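Local coordinates for HD-GYP domain-containing protein (Bdellovibrio bacteriovorus, PDB 3TM8) that binds two iron(III) ions in an HD-GYP domain and is related to cyclic-di-GMP phosphodiesterases, although its own activity remains uncharacterised, at residues A[21-26]-A[40-45]; A[33-38]-A[89-94]; A[182-187]-A[318-323]; A[257-262]-A[267-272]. One frame throughout, in Å; residues are numbered along the deposited sequence.

How the contacts relate
Contacts 1 and 2 belong to the N-terminal part of the chain, contacts 3 and 4 to the helical HD-GYP part. Contacts 1 and 2 adjoin along the chain, since the loop 33-38 leads into strand 41-45. Contacts 1, 2 and 4 are partly buried; contact 3 is a surface contact. Contact 1 is an aromatic pair between strands. Contact 2 joins a loop to a helix through amides and water. Contact 3 brings two helices together, where a histidine ring meets aliphatic carbon. Contact 4 lies between two loop segments and is the one that holds iron ligands. A glutamate grips backbone N-H groups there. The centres of contacts 3 and 4 are about 19 Å apart.

Contact 1: residues A[21-26]-A[40-45]; sequences MDYVSI and NAYVKI
Tyr23 and Tyr42 form a T-shaped (edge-to-face) aromatic pair between two strands that belong to different small antiparallel sheets. Strand 23-27 pairs with 74-78. Strand 41-45 forms a hairpin with 48-53. The rings therefore pack one sheet against the other, and no hydrogen bond joins the two segments directly.

The aromatic contact is made by one edge of Tyr23. Its CE1 sits over the centre of the Tyr42 ring and comes within 3.7 Å of Tyr42 CD2. The ring centroids are 5.1 Å apart and the planes are turned by 79°, so the pair is close to perpendicular. Both side chains start out toward the other strand. In Tyr42, CG lies anti to the carbonyl carbon (chi1 -60°), and this lays the ring face across the approaching edge of Tyr23. Elsewhere Tyr23 also touches Leu78 and Met49, one from each sheet, so it is wedged at their junction.

The polar contact is indirect. The two hydroxyls point to the same end of the pair and share one water. That water is 3.0 Å from Tyr23 OH and 2.7 Å from Tyr42 OH.

Contact 2: residues A[33-38]-A[89-94]; sequences GDQKID and LQKNIE
Gln35 and Asn92 make a polar, partly buried contact that fastens the loop between strands 23-27 and 41-45 to helix 82-97, in the N-terminal part of the chain. Gln35 NE2 donates to Asn92 OD1 at 2.8 Å, with an N-H...O angle of 145°. The acceptor lies in the amide plane of Gln35. The donor, however, stands above the carbonyl plane of Asn92, and the two amides are turned 67° apart.

The Gln35 chain is fully extended, with CG opposite the backbone N (chi1 -177°), and this carries its amide to the helix. The same NE2 also bonds to Tyr88 O, so the amide nitrogen is gripped twice by the helix. Asn92 OD1 takes a second bond from a water, which in turn accepts from Gln35 N at 2.8 Å. Asn92 ND2 bonds back to Arg32 O.

Lys91 slants across the Gln35 side chain, its CD 3.5 Å from Gln35 OE1. A second water donates to Gln35 OE1 and accepts from Lys91 NZ at 2.8 Å. The whole is a loop-to-helix tie in which side-chain amides bond each other and backbone carbonyls.

Contact 3: residues A[182-187]-A[318-323]; sequences AQKLGI and IQHLND
The imidazole ring of His320 has Lys184 CB over one face, in a CH-pi contact. Here the C-terminal end of helix 167-185 meets helix 315-325 at the surface of the all-helical HD-GYP part. Lys184 CB lies 3.6 Å from the ring centroid and only 8° off the ring normal, so it stands almost directly over the centre. Leu185 approaches differently. Its CD2 comes to the ring edge, 3.8 Å from His320 CD2. The ring is thus held from above by one residue and at its rim by the next.

Helix 167-185 ends just here in a Schellman motif: Gly186 takes positive phi, and the N-H groups of Gly186 and Ile187 bond back into the last turn. Leu185 also touches Leu280, while Leu321 of the other helix packs on Leu177 and Leu181.

The Lys184 chain bends at chi2 (-76°) and leads its amine past the ring. Its main partner there is the terminal carboxylate of Leu328, in a salt bridge. A water gathers the remaining polar ends. It has a weak bond to Lys184 NZ, donates to Asp323 OD2 at 2.6 Å, and lies in the ring plane 2.8 Å from His320 ND1.

Contact 4: residues A[257-262]-A[267-272]; sequences HEETIN and KGLREK. With FE (Fe (III) ion), chain E.
Glu259 reaches from its CB toward the segment 267-272. Glu259 CB passes 4.2 Å from Leu269 CB. The next carbon, Glu259 CG, packs on the same leucine, 3.9 Å from Leu269 CB, with CD1 of Leu269 also near. The chain then bends at chi2 (-45°), which turns the carboxylate toward the backbone of 267-269. CD rests close to Lys267 N and CB. At the tip the two oxygens divide the work. Glu259 OE2 accepts from Lys267 N at 2.8 Å on its syn side. Glu259 OE1 accepts from Leu269 N at 3.0 Å on its anti side, with an N-H...O angle of 162°. A water accepts from Thr260 N and lies 2.7 Å from Glu259 OE1, with Leu269 O also in its reach.

This loop corresponds to the HD-GYP signature region, in an unconventional form that lacks the tyrosine of the name before Pro266. Just before Glu259, His257 NE2 and Glu258 OE2 bind the same iron(III) ion, each at 2.2 Å. Asp204, His232 and a water also belong to that iron's shell.

Farther along, Ile261 and Glu271 lie side by side and point the same way, with Ile261 CG2 3.4 Å from Glu271 OE1. A weak bond runs from Glu271 N to Ile261 O. Arg270 lays one face of its guanidinium over the Asn262 carbonyl, Arg270 NH2 being 3.3 Å from Asn262 O at an angle too poor for a hydrogen bond.

Contact 1: residues A[21-26]-A[40-45]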
loop_
_atom_site.group_PDB
_atom_site.type_symbol
_atom_site.label_atom_id
_atom_site.label_comp_id
_atom_site.label_asym_id
_atom_site.label_seq_id
_atom_site.Cartn_x
_atom_site.Cartn_y
_atom_site.Cartn_z
ATOM N N MET A 21 13.714 1.517 31.642
ATOM C CA MET A 21 14.049 0.854 30.389
ATOM C C MET A 21 13.692 1.697 29.166
ATOM O O MET A 21 12.716 2.451 29.153
ATOM C CB MET A 21 13.425 -0.546 30.310
ATOM C CG MET A 21 13.934 -1.526 31.372
ATOM S SD MET A 21 15.703 -1.921 31.282
ATOM C CE MET A 21 15.757 -2.982 29.833
ATOM N N ASP A 22 14.522 1.573 28.146
ATOM C CA ASP A 22 14.329 2.314 26.920
ATOM C C ASP A 22 13.551 1.444 25.954
ATOM O O ASP A 22 13.723 0.223 25.944
ATOM C CB ASP A 22 15.681 2.692 26.316
ATOM C CG ASP A 22 16.440 3.687 27.168
ATOM O OD1 ASP A 22 15.790 4.440 27.921
ATOM O OD2 ASP A 22 17.684 3.721 27.077
ATOM N N TYR A 23 12.690 2.080 25.161
ATOM C CA TYR A 23 11.950 1.412 24.097
ATOM C C TYR A 23 12.247 2.065 22.754
ATOM O O TYR A 23 12.640 3.232 22.687
ATOM C CB TYR A 23 10.441 1.489 24.360
ATOM C CG TYR A 23 10.002 0.763 25.604
ATOM C CD1 TYR A 23 9.547 -0.547 25.540
ATOM C CD2 TYR A 23 10.044 1.385 26.850
ATOM C CE1 TYR A 23 9.141 -1.220 26.685
ATOM C CE2 TYR A 23 9.649 0.720 27.993
ATOM C CZ TYR A 23 9.200 -0.579 27.902
ATOM O OH TYR A 23 8.809 -1.245 29.034
ATOM N N VAL A 24 12.056 1.297 21.688
ATOM C CA VAL A 24 12.107 1.841 20.338
ATOM C C VAL A 24 10.866 1.386 19.587
ATOM O O VAL A 24 10.328 0.308 19.850
ATOM C CB VAL A 24 13.398 1.422 19.594
ATOM C CG1 VAL A 24 13.472 -0.077 19.464
ATOM C CG2 VAL A 24 13.488 2.093 18.231
ATOM N N SER A 25 10.401 2.221 18.663
ATOM C CA SER A 25 9.198 1.889 17.920
ATOM C C SER A 25 9.494 0.969 16.739
ATOM O O SER A 25 10.571 1.010 16.136
ATOM C CB SER A 25 8.474 3.154 17.452
ATOM O OG SER A 25 9.196 3.797 16.425
ATOM N N ILE A 26 8.521 0.120 16.449
ATOM C CA ILE A 26 8.528 -0.720 15.260
ATOM C C ILE A 26 7.163 -0.582 14.588
ATOM O O ILE A 26 6.172 -0.270 15.244
ATOM C CB ILE A 26 8.835 -2.208 15.587
ATOM C CG1 ILE A 26 7.768 -2.809 16.507
ATOM C CG2 ILE A 26 10.241 -2.359 16.168
ATOM C CD1 ILE A 26 7.794 -4.334 16.527
ATOM N N ASN A 40 10.098 -9.207 23.176
ATOM C CA ASN A 40 8.744 -8.777 23.521
ATOM C C ASN A 40 8.305 -7.619 22.634
ATOM O O ASN A 40 9.135 -6.875 22.128
ATOM C CB ASN A 40 8.696 -8.245 24.955
ATOM C CG ASN A 40 8.767 -9.328 26.010
ATOM O OD1 ASN A 40 8.593 -10.526 25.738
ATOM N ND2 ASN A 40 9.000 -8.896 27.250
ATOM N N ALA A 41 6.993 -7.422 22.505
ATOM C CA ALA A 41 6.468 -6.211 21.872
ATOM C C ALA A 41 5.325 -5.649 22.705
ATOM O O ALA A 41 4.517 -6.397 23.269
ATOM C CB ALA A 41 6.035 -6.463 20.429
ATOM N N TYR A 42 5.286 -4.326 22.779
ATOM C CA TYR A 42 4.410 -3.597 23.673
ATOM C C TYR A 42 3.468 -2.698 22.889
ATOM O O TYR A 42 3.838 -2.151 21.846
ATOM C CB TYR A 42 5.252 -2.734 24.616
ATOM C CG TYR A 42 6.218 -3.538 25.464
ATOM C CD1 TYR A 42 5.925 -3.837 26.789
ATOM C CD2 TYR A 42 7.411 -4.019 24.929
ATOM C CE1 TYR A 42 6.799 -4.583 27.560
ATOM C CE2 TYR A 42 8.289 -4.771 25.689
ATOM C CZ TYR A 42 7.983 -5.049 27.003
ATOM O OH TYR A 42 8.869 -5.793 27.745
ATOM N N VAL A 43 2.244 -2.563 23.392
ATOM C CA VAL A 43 1.268 -1.625 22.857
ATOM C C VAL A 43 1.176 -0.453 23.831
ATOM O O VAL A 43 1.117 -0.646 25.049
ATOM C CB VAL A 43 -0.127 -2.291 22.712
ATOM C CG1 VAL A 43 -1.179 -1.264 22.308
ATOM C CG2 VAL A 43 -0.079 -3.433 21.703
ATOM N N LYS A 44 1.169 0.763 23.301
ATOM C CA LYS A 44 1.066 1.941 24.149
ATOM C C LYS A 44 -0.392 2.214 24.500
ATOM O O LYS A 44 -1.215 2.422 23.618
ATOM C CB LYS A 44 1.686 3.149 23.442
ATOM C CG LYS A 44 1.778 4.395 24.313
ATOM C CD LYS A 44 2.558 5.503 23.605
ATOM C CE LYS A 44 1.779 6.089 22.438
ATOM N NZ LYS A 44 0.658 6.967 22.892
ATOM N N ILE A 45 -0.709 2.184 25.793
ATOM C CA ILE A 45 -2.047 2.523 26.254
ATOM C C ILE A 45 -1.931 3.558 27.358
ATOM O O ILE A 45 -1.205 3.358 28.328
ATOM C CB ILE A 45 -2.797 1.291 26.777
ATOM C CG1 ILE A 45 -2.931 0.256 25.661
ATOM C CG2 ILE A 45 -4.165 1.692 27.313
ATOM C CD1 ILE A 45 -3.829 -0.885 26.008
HETATM O O HOH W 1 9.444 -4.099 29.723
#

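Contact 2: residues A[33-38]-A[89-94]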
loop_
_atom_site.group_PDB
_atom_site.type_symbol
_atom_site.label_atom_id
_atom_site.label_comp_id
_atom_site.label_asym_id
_atom_site.label_seq_id
_atom_site.Cartn_x
_atom_site.Cartn_y
_atom_site.Cartn_z
ATOM N N GLY A 33 4.193 -13.776 9.406
ATOM C CA GLY A 33 4.760 -15.074 9.111
ATOM C C GLY A 33 5.042 -15.923 10.331
ATOM O O GLY A 33 4.730 -15.549 11.469
ATOM N N ASP A 34 5.653 -17.075 10.078
ATOM C CA ASP A 34 5.815 -18.115 11.088
ATOM C C ASP A 34 7.106 -18.045 11.915
ATOM O O ASP A 34 7.291 -18.848 12.830
ATOM C CB ASP A 34 5.654 -19.508 10.454
ATOM C CG ASP A 34 6.695 -19.800 9.380
ATOM O OD1 ASP A 34 7.155 -18.867 8.688
ATOM O OD2 ASP A 34 7.054 -20.984 9.228
ATOM N N GLN A 35 7.990 -17.096 11.620
ATOM C CA GLN A 35 9.212 -16.973 12.414
ATOM C C GLN A 35 8.870 -16.569 13.847
ATOM O O GLN A 35 8.101 -15.643 14.066
ATOM C CB GLN A 35 10.211 -15.976 11.813
ATOM C CG GLN A 35 11.507 -15.925 12.617
ATOM C CD GLN A 35 12.509 -14.872 12.173
ATOM O OE1 GLN A 35 13.542 -14.694 12.824
ATOM N NE2 GLN A 35 12.217 -14.162 11.077
ATOM N N LYS A 36 9.445 -17.263 14.822
ATOM C CA LYS A 36 9.184 -16.932 16.221
ATOM C C LYS A 36 9.972 -15.692 16.614
ATOM O O LYS A 36 11.172 -15.599 16.339
ATOM C CB LYS A 36 9.558 -18.100 17.141
ATOM C CG LYS A 36 8.749 -19.363 16.904
ATOM C CD LYS A 36 9.051 -20.396 17.976
ATOM C CE LYS A 36 8.340 -21.711 17.703
ATOM N NZ LYS A 36 8.632 -22.718 18.763
ATOM N N ILE A 37 9.315 -14.737 17.262
ATOM C CA ILE A 37 10.009 -13.524 17.665
ATOM C C ILE A 37 10.877 -13.806 18.887
ATOM O O ILE A 37 10.472 -14.546 19.772
ATOM C CB ILE A 37 9.029 -12.348 17.934
ATOM C CG1 ILE A 37 8.105 -12.638 19.116
ATOM C CG2 ILE A 37 8.215 -12.032 16.674
ATOM C CD1 ILE A 37 7.144 -11.474 19.431
ATOM N N ASP A 38 12.074 -13.230 18.923
ATOM C CA ASP A 38 12.968 -13.366 20.075
ATOM C C ASP A 38 13.059 -12.019 20.787
ATOM O O ASP A 38 14.142 -11.580 21.182
ATOM C CB ASP A 38 14.359 -13.837 19.628
ATOM C CG ASP A 38 15.330 -14.023 20.790
ATOM O OD1 ASP A 38 14.895 -14.461 21.872
ATOM O OD2 ASP A 38 16.537 -13.727 20.620
ATOM N N LEU A 89 13.568 -9.289 11.208
ATOM C CA LEU A 89 13.015 -8.664 10.018
ATOM C C LEU A 89 13.793 -9.033 8.763
ATOM O O LEU A 89 13.212 -9.384 7.733
ATOM C CB LEU A 89 12.990 -7.151 10.198
ATOM C CG LEU A 89 12.396 -6.371 9.022
ATOM C CD1 LEU A 89 11.023 -6.920 8.628
ATOM C CD2 LEU A 89 12.311 -4.890 9.358
ATOM N N GLN A 90 15.115 -8.983 8.855
ATOM C CA GLN A 90 15.922 -9.272 7.683
ATOM C C GLN A 90 15.745 -10.729 7.263
ATOM O O GLN A 90 15.642 -11.031 6.069
ATOM C CB GLN A 90 17.384 -8.949 7.955
ATOM C CG GLN A 90 18.269 -9.035 6.711
ATOM C CD GLN A 90 17.863 -8.083 5.576
ATOM O OE1 GLN A 90 17.256 -7.030 5.799
ATOM N NE2 GLN A 90 18.209 -8.457 4.350
ATOM N N LYS A 91 15.697 -11.635 8.234
ATOM C CA LYS A 91 15.442 -13.042 7.922
ATOM C C LYS A 91 14.062 -13.249 7.285
ATOM O O LYS A 91 13.918 -14.012 6.336
ATOM C CB LYS A 91 15.596 -13.897 9.172
ATOM C CG LYS A 91 15.232 -15.351 9.004
ATOM C CD LYS A 91 15.542 -16.096 10.297
ATOM C CE LYS A 91 14.986 -17.508 10.305
ATOM N NZ LYS A 91 15.174 -18.133 11.649
ATOM N N ASN A 92 13.049 -12.559 7.794
ATOM C CA ASN A 92 11.719 -12.658 7.212
ATOM C C ASN A 92 11.725 -12.259 5.749
ATOM O O ASN A 92 11.195 -12.969 4.892
ATOM C CB ASN A 92 10.749 -11.746 7.946
ATOM C CG ASN A 92 9.871 -12.492 8.906
ATOM O OD1 ASN A 92 10.121 -13.661 9.222
ATOM N ND2 ASN A 92 8.825 -11.822 9.378
ATOM N N ILE A 93 12.316 -11.108 5.454
ATOM C CA ILE A 93 12.368 -10.567 4.093
ATOM C C ILE A 93 13.149 -11.480 3.146
ATOM O O ILE A 93 12.736 -11.789 2.033
ATOM C CB ILE A 93 13.050 -9.180 4.099
ATOM C CG1 ILE A 93 12.106 -8.118 4.669
ATOM C CG2 ILE A 93 13.505 -8.797 2.705
ATOM C CD1 ILE A 93 12.780 -6.794 4.972
ATOM N N GLU A 94 14.328 -11.890 3.594
ATOM C CA GLU A 94 15.167 -12.745 2.759
ATOM C C GLU A 94 14.459 -14.054 2.448
ATOM O O GLU A 94 14.447 -14.514 1.302
ATOM C CB GLU A 94 16.510 -13.009 3.443
ATOM C CG GLU A 94 17.401 -11.784 3.488
ATOM C CD GLU A 94 18.697 -12.000 4.250
ATOM O OE1 GLU A 94 18.881 -13.082 4.850
ATOM O OE2 GLU A 94 19.531 -11.073 4.249
HETATM O O HOH W 2 7.879 -15.006 9.700
HETATM O O HOH W 3 14.941 -16.698 14.047
#

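Contact 3: residues A[182-187]-A[318-323]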
loop_
_atom_site.group_PDB
_atom_site.type_symbol
_atom_site.label_atom_id
_atom_site.label_comp_id
_atom_site.label_asym_id
_atom_site.label_seq_id
_atom_site.Cartn_x
_atom_site.Cartn_y
_atom_site.Cartn_z
ATOM N N ALA A 182 -0.855 -3.468 -15.575
ATOM C CA ALA A 182 0.237 -3.199 -16.503
ATOM C C ALA A 182 0.536 -4.425 -17.360
ATOM O O ALA A 182 0.726 -4.312 -18.577
ATOM C CB ALA A 182 1.481 -2.760 -15.734
ATOM N N GLN A 183 0.571 -5.596 -16.730
ATOM C CA GLN A 183 0.767 -6.839 -17.462
ATOM C C GLN A 183 -0.314 -7.039 -18.522
ATOM O O GLN A 183 -0.010 -7.410 -19.650
ATOM C CB GLN A 183 0.793 -8.041 -16.515
ATOM C CG GLN A 183 1.030 -9.367 -17.229
ATOM C CD GLN A 183 1.095 -10.556 -16.283
ATOM O OE1 GLN A 183 0.483 -10.553 -15.213
ATOM N NE2 GLN A 183 1.848 -11.580 -16.675
ATOM N N LYS A 184 -1.575 -6.801 -18.161
ATOM C CA LYS A 184 -2.684 -6.980 -19.100
ATOM C C LYS A 184 -2.608 -6.021 -20.287
ATOM O O LYS A 184 -3.031 -6.351 -21.399
ATOM C CB LYS A 184 -4.022 -6.789 -18.391
ATOM C CG LYS A 184 -4.327 -7.812 -17.327
ATOM C CD LYS A 184 -4.745 -9.127 -17.922
ATOM C CE LYS A 184 -5.461 -9.963 -16.878
ATOM N NZ LYS A 184 -6.144 -11.118 -17.506
ATOM N N LEU A 185 -2.073 -4.831 -20.040
ATOM C CA LEU A 185 -1.940 -3.803 -21.064
ATOM C C LEU A 185 -0.673 -3.950 -21.896
ATOM O O LEU A 185 -0.477 -3.216 -22.861
ATOM C CB LEU A 185 -1.948 -2.423 -20.420
ATOM C CG LEU A 185 -3.258 -2.039 -19.737
ATOM C CD1 LEU A 185 -3.077 -0.773 -18.926
ATOM C CD2 LEU A 185 -4.361 -1.855 -20.776
ATOM N N GLY A 186 0.195 -4.874 -21.502
ATOM C CA GLY A 186 1.426 -5.120 -22.232
ATOM C C GLY A 186 2.546 -4.143 -21.917
ATOM O O GLY A 186 3.459 -3.958 -22.721
ATOM N N ILE A 187 2.486 -3.512 -20.750
ATOM C CA ILE A 187 3.577 -2.653 -20.298
ATOM C C ILE A 187 4.649 -3.497 -19.624
ATOM O O ILE A 187 4.500 -3.888 -18.465
ATOM C CB ILE A 187 3.086 -1.592 -19.304
ATOM C CG1 ILE A 187 2.065 -0.675 -19.978
ATOM C CG2 ILE A 187 4.261 -0.786 -18.771
ATOM C CD1 ILE A 187 1.317 0.223 -19.007
ATOM N N ILE A 318 -10.987 -0.836 -16.548
ATOM C CA ILE A 318 -12.005 -1.353 -15.647
ATOM C C ILE A 318 -12.288 -2.825 -15.935
ATOM O O ILE A 318 -12.416 -3.624 -15.013
ATOM C CB ILE A 318 -13.284 -0.500 -15.684
ATOM C CG1 ILE A 318 -12.954 0.917 -15.216
ATOM C CG2 ILE A 318 -14.361 -1.109 -14.803
ATOM C CD1 ILE A 318 -12.082 0.948 -13.966
ATOM N N GLN A 319 -12.348 -3.186 -17.210
ATOM C CA GLN A 319 -12.542 -4.583 -17.587
ATOM C C GLN A 319 -11.382 -5.465 -17.122
ATOM O O GLN A 319 -11.595 -6.543 -16.566
ATOM C CB GLN A 319 -12.728 -4.706 -19.101
ATOM C CG GLN A 319 -13.971 -3.985 -19.608
ATOM C CD GLN A 319 -14.158 -4.071 -21.111
ATOM O OE1 GLN A 319 -15.286 -4.132 -21.587
ATOM N NE2 GLN A 319 -13.060 -4.051 -21.865
ATOM N N HIS A 320 -10.152 -5.012 -17.347
ATOM C CA HIS A 320 -8.994 -5.781 -16.900
ATOM C C HIS A 320 -9.005 -5.939 -15.375
ATOM O O HIS A 320 -8.714 -7.019 -14.860
ATOM C CB HIS A 320 -7.682 -5.127 -17.344
ATOM C CG HIS A 320 -7.330 -5.355 -18.785
ATOM N ND1 HIS A 320 -7.514 -6.564 -19.426
ATOM C CD2 HIS A 320 -6.769 -4.529 -19.698
ATOM C CE1 HIS A 320 -7.090 -6.468 -20.674
ATOM N NE2 HIS A 320 -6.631 -5.244 -20.863
ATOM N N LEU A 321 -9.310 -4.860 -14.652
ATOM C CA LEU A 321 -9.330 -4.900 -13.191
ATOM C C LEU A 321 -10.414 -5.838 -12.694
ATOM O O LEU A 321 -10.207 -6.594 -11.740
ATOM C CB LEU A 321 -9.486 -3.494 -12.605
ATOM C CG LEU A 321 -8.207 -2.657 -12.710
ATOM C CD1 LEU A 321 -8.480 -1.159 -12.594
ATOM C CD2 LEU A 321 -7.158 -3.107 -11.684
ATOM N N ASN A 322 -11.572 -5.802 -13.341
ATOM C CA ASN A 322 -12.622 -6.759 -13.019
ATOM C C ASN A 322 -12.114 -8.194 -13.167
ATOM O O ASN A 322 -12.311 -9.023 -12.272
ATOM C CB ASN A 322 -13.861 -6.512 -13.876
ATOM C CG ASN A 322 -14.992 -7.456 -13.544
ATOM O OD1 ASN A 322 -15.512 -7.447 -12.429
ATOM N ND2 ASN A 322 -15.398 -8.264 -14.519
ATOM N N ASP A 323 -11.422 -8.469 -14.270
ATOM C CA ASP A 323 -10.862 -9.801 -14.511
ATOM C C ASP A 323 -9.806 -10.176 -13.468
ATOM O O ASP A 323 -9.775 -11.304 -12.981
ATOM C CB ASP A 323 -10.262 -9.907 -15.918
ATOM C CG ASP A 323 -11.310 -9.870 -17.010
ATOM O OD1 ASP A 323 -12.509 -10.038 -16.701
ATOM O OD2 ASP A 323 -10.924 -9.692 -18.185
HETATM O O HOH W 4 -8.458 -9.100 -18.936
#

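Contact 4: residues A[257-262]-A[267-272]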
loop_
_atom_site.group_PDB
_atom_site.type_symbol
_atom_site.label_atom_id
_atom_site.label_comp_id
_atom_site.label_asym_id
_atom_site.label_seq_id
_atom_site.Cartn_x
_atom_site.Cartn_y
_atom_site.Cartn_z
ATOM N N HIS A 257 -3.183 11.074 -9.583
ATOM C CA HIS A 257 -3.897 9.803 -9.502
ATOM C C HIS A 257 -5.400 9.943 -9.258
ATOM O O HIS A 257 -6.117 8.951 -9.331
ATOM C CB HIS A 257 -3.295 8.919 -8.413
ATOM C CG HIS A 257 -3.626 9.384 -7.028
ATOM N ND1 HIS A 257 -2.818 10.240 -6.312
ATOM C CD2 HIS A 257 -4.709 9.152 -6.247
ATOM C CE1 HIS A 257 -3.377 10.497 -5.139
ATOM N NE2 HIS A 257 -4.528 9.852 -5.078
ATOM N N GLU A 258 -5.871 11.148 -8.929
ATOM C CA GLU A 258 -7.313 11.380 -8.790
ATOM C C GLU A 258 -7.907 11.993 -10.054
ATOM O O GLU A 258 -9.097 12.309 -10.103
ATOM C CB GLU A 258 -7.627 12.271 -7.590
ATOM C CG GLU A 258 -7.232 11.673 -6.251
ATOM C CD GLU A 258 -7.974 10.391 -5.896
ATOM O OE1 GLU A 258 -8.886 9.965 -6.635
ATOM O OE2 GLU A 258 -7.638 9.808 -4.852
ATOM N N GLU A 259 -7.088 12.166 -11.085
ATOM C CA GLU A 259 -7.577 12.725 -12.333
ATOM C C GLU A 259 -8.348 11.667 -13.101
ATOM O O GLU A 259 -8.067 10.474 -12.990
ATOM C CB GLU A 259 -6.426 13.298 -13.160
ATOM C CG GLU A 259 -5.699 14.441 -12.466
ATOM C CD GLU A 259 -6.654 15.455 -11.841
ATOM O OE1 GLU A 259 -7.441 16.084 -12.587
ATOM O OE2 GLU A 259 -6.616 15.632 -10.604
ATOM N N THR A 260 -9.336 12.117 -13.869
ATOM C CA THR A 260 -10.192 11.222 -14.632
ATOM C C THR A 260 -10.076 11.594 -16.098
ATOM O O THR A 260 -9.696 12.716 -16.427
ATOM C CB THR A 260 -11.659 11.328 -14.172
ATOM O OG1 THR A 260 -12.115 12.674 -14.342
ATOM C CG2 THR A 260 -11.783 10.946 -12.707
ATOM N N ILE A 261 -10.394 10.664 -16.986
ATOM C CA ILE A 261 -10.062 10.892 -18.380
ATOM C C ILE A 261 -10.913 11.999 -18.989
ATOM O O ILE A 261 -10.530 12.589 -19.995
ATOM C CB ILE A 261 -10.071 9.592 -19.232
ATOM C CG1 ILE A 261 -11.469 8.968 -19.308
ATOM C CG2 ILE A 261 -9.042 8.601 -18.706
ATOM C CD1 ILE A 261 -11.550 7.763 -20.249
ATOM N N ASN A 262 -12.043 12.298 -18.357
ATOM C CA ASN A 262 -12.919 13.362 -18.837
ATOM C C ASN A 262 -12.784 14.672 -18.056
ATOM O O ASN A 262 -13.647 15.538 -18.138
ATOM C CB ASN A 262 -14.383 12.891 -18.917
ATOM C CG ASN A 262 -14.949 12.458 -17.576
ATOM O OD1 ASN A 262 -16.165 12.431 -17.387
ATOM N ND2 ASN A 262 -14.075 12.117 -16.640
ATOM N N LYS A 267 -7.470 18.330 -10.358
ATOM C CA LYS A 267 -6.615 19.183 -11.191
ATOM C C LYS A 267 -7.238 19.507 -12.551
ATOM O O LYS A 267 -6.702 20.318 -13.305
ATOM C CB LYS A 267 -5.238 18.542 -11.401
ATOM C CG LYS A 267 -4.327 18.546 -10.175
ATOM C CD LYS A 267 -2.990 17.883 -10.496
ATOM C CE LYS A 267 -1.989 18.028 -9.354
ATOM N NZ LYS A 267 -1.452 19.415 -9.240
ATOM N N GLY A 268 -8.356 18.860 -12.865
ATOM C CA GLY A 268 -9.041 19.079 -14.128
ATOM C C GLY A 268 -8.307 18.557 -15.353
ATOM O O GLY A 268 -8.548 19.018 -16.466
ATOM N N LEU A 269 -7.416 17.590 -15.161
ATOM C CA LEU A 269 -6.642 17.054 -16.275
ATOM C C LEU A 269 -7.446 16.048 -17.093
ATOM O O LEU A 269 -8.244 15.292 -16.548
ATOM C CB LEU A 269 -5.354 16.399 -15.770
ATOM C CG LEU A 269 -4.389 17.289 -14.984
ATOM C CD1 LEU A 269 -3.111 16.526 -14.699
ATOM C CD2 LEU A 269 -4.080 18.576 -15.732
ATOM N N ARG A 270 -7.242 16.051 -18.408
ATOM C CA ARG A 270 -7.799 15.005 -19.258
ATOM C C ARG A 270 -6.709 13.991 -19.582
ATOM O O ARG A 270 -5.531 14.234 -19.319
ATOM C CB ARG A 270 -8.413 15.594 -20.531
ATOM C CG ARG A 270 -9.598 16.503 -20.248
ATOM C CD ARG A 270 -10.531 16.614 -21.438
ATOM N NE ARG A 270 -11.868 17.027 -21.021
ATOM C CZ ARG A 270 -12.996 16.535 -21.523
ATOM N NH1 ARG A 270 -12.954 15.607 -22.470
ATOM N NH2 ARG A 270 -14.166 16.971 -21.079
ATOM N N GLU A 271 -7.096 12.853 -20.146
ATOM C CA GLU A 271 -6.138 11.778 -20.368
ATOM C C GLU A 271 -4.889 12.261 -21.107
ATOM O O GLU A 271 -3.773 11.892 -20.748
ATOM C CB GLU A 271 -6.784 10.593 -21.090
ATOM C CG GLU A 271 -5.884 9.373 -21.149
ATOM C CD GLU A 271 -6.597 8.128 -21.634
ATOM O OE1 GLU A 271 -7.820 8.193 -21.878
ATOM O OE2 GLU A 271 -5.931 7.078 -21.770
ATOM N N LYS A 272 -5.078 13.101 -22.121
ATOM C CA LYS A 272 -3.962 13.612 -22.914
ATOM C C LYS A 272 -2.967 14.449 -22.103
ATOM O O LYS A 272 -1.812 14.609 -22.505
ATOM C CB LYS A 272 -4.484 14.440 -24.094
ATOM C CG LYS A 272 -5.112 15.763 -23.679
ATOM C CD LYS A 272 -5.543 16.593 -24.879
ATOM C CE LYS A 272 -6.065 17.954 -24.440
ATOM N NZ LYS A 272 -6.441 18.806 -25.603
HETATM FE FE FE E . -5.969 9.418 -3.460
HETATM O O HOH W 5 -9.399 14.986 -14.171
HETATM O O HOH W 6 -6.082 7.609 -4.112
#